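Local coordinates for protein cytochrome CH (PDB 1QN2) that probably shuttles electrons as a small soluble c-type cytochrome, an unusual member of the cytochrome c2 group that carries one heme c, at residues 21-26 against 39-44. Numbering follows the deposited sequence.
Sequences EKNGVG and EGADGY. With HEC (heme c), chain D.
Tyr44 has CG anti to its backbone N (chi1 174°), and Asn23 has CG anti to its carbonyl carbon, beside the backbone N; both side chains set out toward the opposing segment, and their contacts place the ring and the amide. At the far end of the ring, Tyr44 OH donates to Val25 O over 2.6 Å, a short bond whose donor stays fairly close to the carbonyl plane. Gly24 O also lies at the ring edge, 3.8 Å from Tyr44 CE1, while Gly26 C approaches the same CE1 obliquely. At the near end, Asn23 ND2 donates to Ala41 O over 2.8 Å. The N-H...O angle of 161° and the position of the acceptor almost in the amide plane indicate a well-directed bond, although ND2 itself is tilted from the Ala41 carbonyl plane. Asn23 OD1 accepts from Thr28 N, so both ends of the amide are engaged, which fixes its flip; its plane stands 65° from that of the Tyr44 ring. The amide thereby ties the turn through Ala41, with its positive phi, to the backbone at Thr28, just beyond 21-26. Tyr44 OH lies 3.3 Å from the heme methyl carbon CMD and Tyr44 CE2 3.9 Å from the heme propionate carbon CAD, placing the ring at the heme periphery. A phenylalanine in place of Tyr44 would probably leave Val25 O without its hydroxyl donor and weaken the tie between the two segments beside the heme. Phe46 meets the Tyr44 ring edge-to-face, and Pro27 touches both Tyr44 and Ala41. Both segments belong to the long irregular connection between helices 4-10 and 48-53, where this surface contact draws two parts of one long loop together beside the heme in the cytochrome c fold without any strand pairing.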
ATOM      1  N   GLU A  21       0.461   7.743  11.037  1.00 32.69           N
ATOM      2  CA  GLU A  21      -0.019   7.970  12.388  1.00 34.50           C
ATOM      3  C   GLU A  21      -1.522   7.912  12.508  1.00 36.00           C
ATOM      4  O   GLU A  21      -2.044   7.572  13.579  1.00 42.32           O
ATOM      5  CB  GLU A  21       0.522   9.293  12.921  1.00 36.32           C
ATOM      6  N   LYS A  22      -2.280   8.222  11.453  1.00 29.14           N
ATOM      7  CA  LYS A  22      -3.740   8.155  11.650  1.00 35.69           C
ATOM      8  C   LYS A  22      -4.455   7.813  10.344  1.00 37.74           C
ATOM      9  O   LYS A  22      -3.907   7.963   9.256  1.00 31.98           O
ATOM     10  CB  LYS A  22      -4.219   9.549  12.120  1.00 29.14           C
ATOM     11  CG  LYS A  22      -3.862  10.629  11.106  1.00 38.53           C
ATOM     12  CD  LYS A  22      -3.601  11.966  11.780  1.00197.39           C
ATOM     13  CE  LYS A  22      -4.879  12.774  11.923  1.00197.39           C
ATOM     14  NZ  LYS A  22      -4.606  14.218  12.163  1.00184.76           N
ATOM     15  N   ASN A  23      -5.699   7.374  10.492  1.00 30.32           N
ATOM     16  CA  ASN A  23      -6.552   7.034   9.351  1.00 29.61           C
ATOM     17  C   ASN A  23      -7.156   8.322   8.768  1.00 28.11           C
ATOM     18  O   ASN A  23      -7.514   9.229   9.515  1.00 40.35           O
ATOM     19  CB  ASN A  23      -7.711   6.137   9.828  1.00 31.27           C
ATOM     20  CG  ASN A  23      -7.294   4.726  10.147  1.00 31.11           C
ATOM     21  OD1 ASN A  23      -6.344   4.189   9.573  1.00 29.92           O
ATOM     22  ND2 ASN A  23      -8.003   4.096  11.078  1.00 27.79           N
ATOM     23  N   GLY A  24      -7.255   8.382   7.450  1.00 32.69           N
ATOM     24  CA  GLY A  24      -7.843   9.549   6.800  1.00 29.14           C
ATOM     25  C   GLY A  24      -8.650   8.990   5.642  1.00 45.72           C
ATOM     26  O   GLY A  24      -9.434   8.053   5.831  1.00 30.00           O
ATOM     27  N   VAL A  25      -8.464   9.540   4.445  1.00 27.00           N
ATOM     28  CA  VAL A  25      -9.234   8.974   3.309  1.00 29.69           C
ATOM     29  C   VAL A  25      -8.869   7.469   3.221  1.00 53.06           C
ATOM     30  O   VAL A  25      -9.722   6.631   2.987  1.00 31.66           O
ATOM     31  CB  VAL A  25      -8.783   9.631   1.989  1.00 29.06           C
ATOM     32  CG1 VAL A  25      -9.222   8.775   0.803  1.00 43.35           C
ATOM     33  CG2 VAL A  25      -9.241  11.059   1.878  1.00 56.77           C
ATOM     34  N   GLY A  26      -7.583   7.222   3.422  1.00 30.00           N
ATOM     35  CA  GLY A  26      -7.012   5.889   3.402  1.00 19.03           C
ATOM     36  C   GLY A  26      -6.532   5.489   4.783  1.00 27.63           C
ATOM     37  O   GLY A  26      -6.411   6.320   5.692  1.00 25.82           O
ATOM     38  N   GLU A  39      -7.353  -5.843   7.395  1.00 27.48           N
ATOM     39  CA  GLU A  39      -7.694  -6.310   8.723  1.00 27.95           C
ATOM     40  C   GLU A  39      -7.283  -5.354   9.823  1.00 35.69           C
ATOM     41  O   GLU A  39      -7.894  -5.364  10.902  1.00 44.14           O
ATOM     42  CB  GLU A  39      -7.055  -7.688   8.960  1.00 41.61           C
ATOM     43  N   GLY A  40      -6.266  -4.520   9.623  1.00 33.48           N
ATOM     44  CA  GLY A  40      -5.879  -3.625  10.704  1.00 36.24           C
ATOM     45  C   GLY A  40      -6.165  -2.149  10.553  1.00 20.61           C
ATOM     46  O   GLY A  40      -7.303  -1.719  10.368  1.00 30.95           O
ATOM     47  N   ALA A  41      -5.121  -1.326  10.644  1.00 30.00           N
ATOM     48  CA  ALA A  41      -5.305   0.113  10.511  1.00 36.08           C
ATOM     49  C   ALA A  41      -6.278   0.661  11.539  1.00 26.53           C
ATOM     50  O   ALA A  41      -7.183   1.436  11.221  1.00 33.48           O
ATOM     51  CB  ALA A  41      -5.737   0.475   9.103  1.00 34.50           C
ATOM     52  N   ASP A  42      -6.097   0.264  12.796  1.00 40.11           N
ATOM     53  CA  ASP A  42      -6.965   0.733  13.870  1.00 54.01           C
ATOM     54  C   ASP A  42      -8.417   0.815  13.437  1.00 58.35           C
ATOM     55  O   ASP A  42      -9.020   1.893  13.469  1.00 75.17           O
ATOM     56  CB  ASP A  42      -6.493   2.117  14.350  1.00 62.06           C
ATOM     57  CG  ASP A  42      -5.036   2.112  14.768  1.00197.39           C
ATOM     58  OD1 ASP A  42      -4.618   1.165  15.467  1.00 63.96           O
ATOM     59  OD2 ASP A  42      -4.303   3.054  14.397  1.00 82.12           O
ATOM     60  N   GLY A  43      -9.011  -0.307  13.041  1.00 41.06           N
ATOM     61  CA  GLY A  43     -10.404  -0.274  12.653  1.00 47.85           C
ATOM     62  C   GLY A  43     -10.774   0.552  11.442  1.00 53.22           C
ATOM     63  O   GLY A  43     -11.861   1.143  11.401  1.00 43.74           O
ATOM     64  N   TYR A  44      -9.904   0.624  10.434  1.00 38.06           N
ATOM     65  CA  TYR A  44     -10.313   1.434   9.248  1.00 27.32           C
ATOM     66  C   TYR A  44     -11.420   0.643   8.523  1.00 21.24           C
ATOM     67  O   TYR A  44     -11.396  -0.582   8.621  1.00 23.77           O
ATOM     68  CB  TYR A  44      -9.104   1.583   8.323  1.00 28.74           C
ATOM     69  CG  TYR A  44      -9.403   2.258   7.010  1.00 30.16           C
ATOM     70  CD1 TYR A  44      -9.434   3.643   6.897  1.00 23.53           C
ATOM     71  CD2 TYR A  44      -9.727   1.499   5.887  1.00 26.85           C
ATOM     72  CE1 TYR A  44      -9.733   4.255   5.702  1.00 25.11           C
ATOM     73  CE2 TYR A  44     -10.027   2.104   4.694  1.00 20.21           C
ATOM     74  CZ  TYR A  44     -10.036   3.477   4.602  1.00 21.63           C
ATOM     75  OH  TYR A  44     -10.343   4.091   3.413  1.00 25.98           O
TER
HETATM   76 FE   HEC D 101      -3.632   3.390  -0.735  1.00 21.56          FE
HETATM   77  CHA HEC D 101      -5.254   0.837   0.882  1.00 16.82           C
HETATM   78  CHB HEC D 101      -0.621   1.801  -0.217  1.00 17.05           C
HETATM   79  CHC HEC D 101      -2.098   5.570  -2.935  1.00 13.03           C
HETATM   80  CHD HEC D 101      -6.442   5.245  -0.781  1.00 15.16           C
HETATM   81  NA  HEC D 101      -3.031   1.631   0.203  1.00 17.53           N
HETATM   82  C1A HEC D 101      -3.876   0.706   0.778  1.00 16.82           C
HETATM   83  C2A HEC D 101      -3.090  -0.329   1.197  1.00 16.34           C
HETATM   84  C3A HEC D 101      -1.791  -0.065   0.894  1.00 17.77           C
HETATM   85  C4A HEC D 101      -1.752   1.162   0.269  1.00 19.90           C
HETATM   86  CMA HEC D 101      -0.692  -1.058   1.255  1.00 17.45           C
HETATM   87  CAA HEC D 101      -3.560  -1.578   1.902  1.00 15.71           C
HETATM   88  CBA HEC D 101      -3.483  -1.352   3.412  1.00 22.90           C
HETATM   89  CGA HEC D 101      -4.128  -2.447   4.254  1.00 31.11           C
HETATM   90  O1A HEC D 101      -4.362  -3.592   3.794  1.00 22.58           O
HETATM   91  O2A HEC D 101      -4.037  -2.333   5.508  1.00 25.35           O
HETATM   92  NB  HEC D 101      -1.689   3.681  -1.419  1.00 17.45           N
HETATM   93  C1B HEC D 101      -0.620   2.918  -1.029  1.00 19.11           C
HETATM   94  C2B HEC D 101       0.506   3.556  -1.498  1.00 15.00           C
HETATM   95  C3B HEC D 101       0.112   4.560  -2.351  1.00 14.69           C
HETATM   96  C4B HEC D 101      -1.269   4.683  -2.244  1.00 14.45           C
HETATM   97  CMB HEC D 101       1.972   3.178  -1.367  1.00 21.24           C
HETATM   98  CAB HEC D 101       0.984   5.287  -3.165  1.00 26.06           C
HETATM   99  CBB HEC D 101       1.631   4.690  -4.251  1.00 20.37           C
HETATM  100  NC  HEC D 101      -4.194   5.109  -1.734  1.00 18.79           N
HETATM  101  C1C HEC D 101      -3.391   5.882  -2.527  1.00 19.66           C
HETATM  102  C2C HEC D 101      -4.122   7.012  -2.820  1.00 19.74           C
HETATM  103  C3C HEC D 101      -5.341   6.947  -2.193  1.00 14.76           C
HETATM  104  C4C HEC D 101      -5.389   5.734  -1.537  1.00 16.74           C
HETATM  105  CMC HEC D 101      -3.824   8.271  -3.615  1.00 23.21           C
HETATM  106  CAC HEC D 101      -6.341   7.922  -2.240  1.00 24.32           C
HETATM  107  CBC HEC D 101      -6.833   8.466  -3.431  1.00 23.45           C
HETATM  108  ND  HEC D 101      -5.548   3.084  -0.035  1.00 14.92           N
HETATM  109  C1D HEC D 101      -6.543   3.984  -0.230  1.00 14.21           C
HETATM  110  C2D HEC D 101      -7.696   3.393   0.245  1.00 19.34           C
HETATM  111  C3D HEC D 101      -7.361   2.171   0.730  1.00 13.98           C
HETATM  112  C4D HEC D 101      -6.021   1.943   0.543  1.00 18.95           C
HETATM  113  CMD HEC D 101      -9.134   3.874   0.314  1.00 15.55           C
HETATM  114  CAD HEC D 101      -8.322   1.149   1.305  1.00 20.84           C
HETATM  115  CBD HEC D 101      -8.601   0.259   0.078  1.00 18.16           C
HETATM  116  CGD HEC D 101      -9.790  -0.676   0.279  1.00 28.74           C
HETATM  117  O1D HEC D 101     -10.164  -1.335  -0.731  1.00 23.29           O
HETATM  118  O2D HEC D 101     -10.320  -0.863   1.395  1.00 18.95           O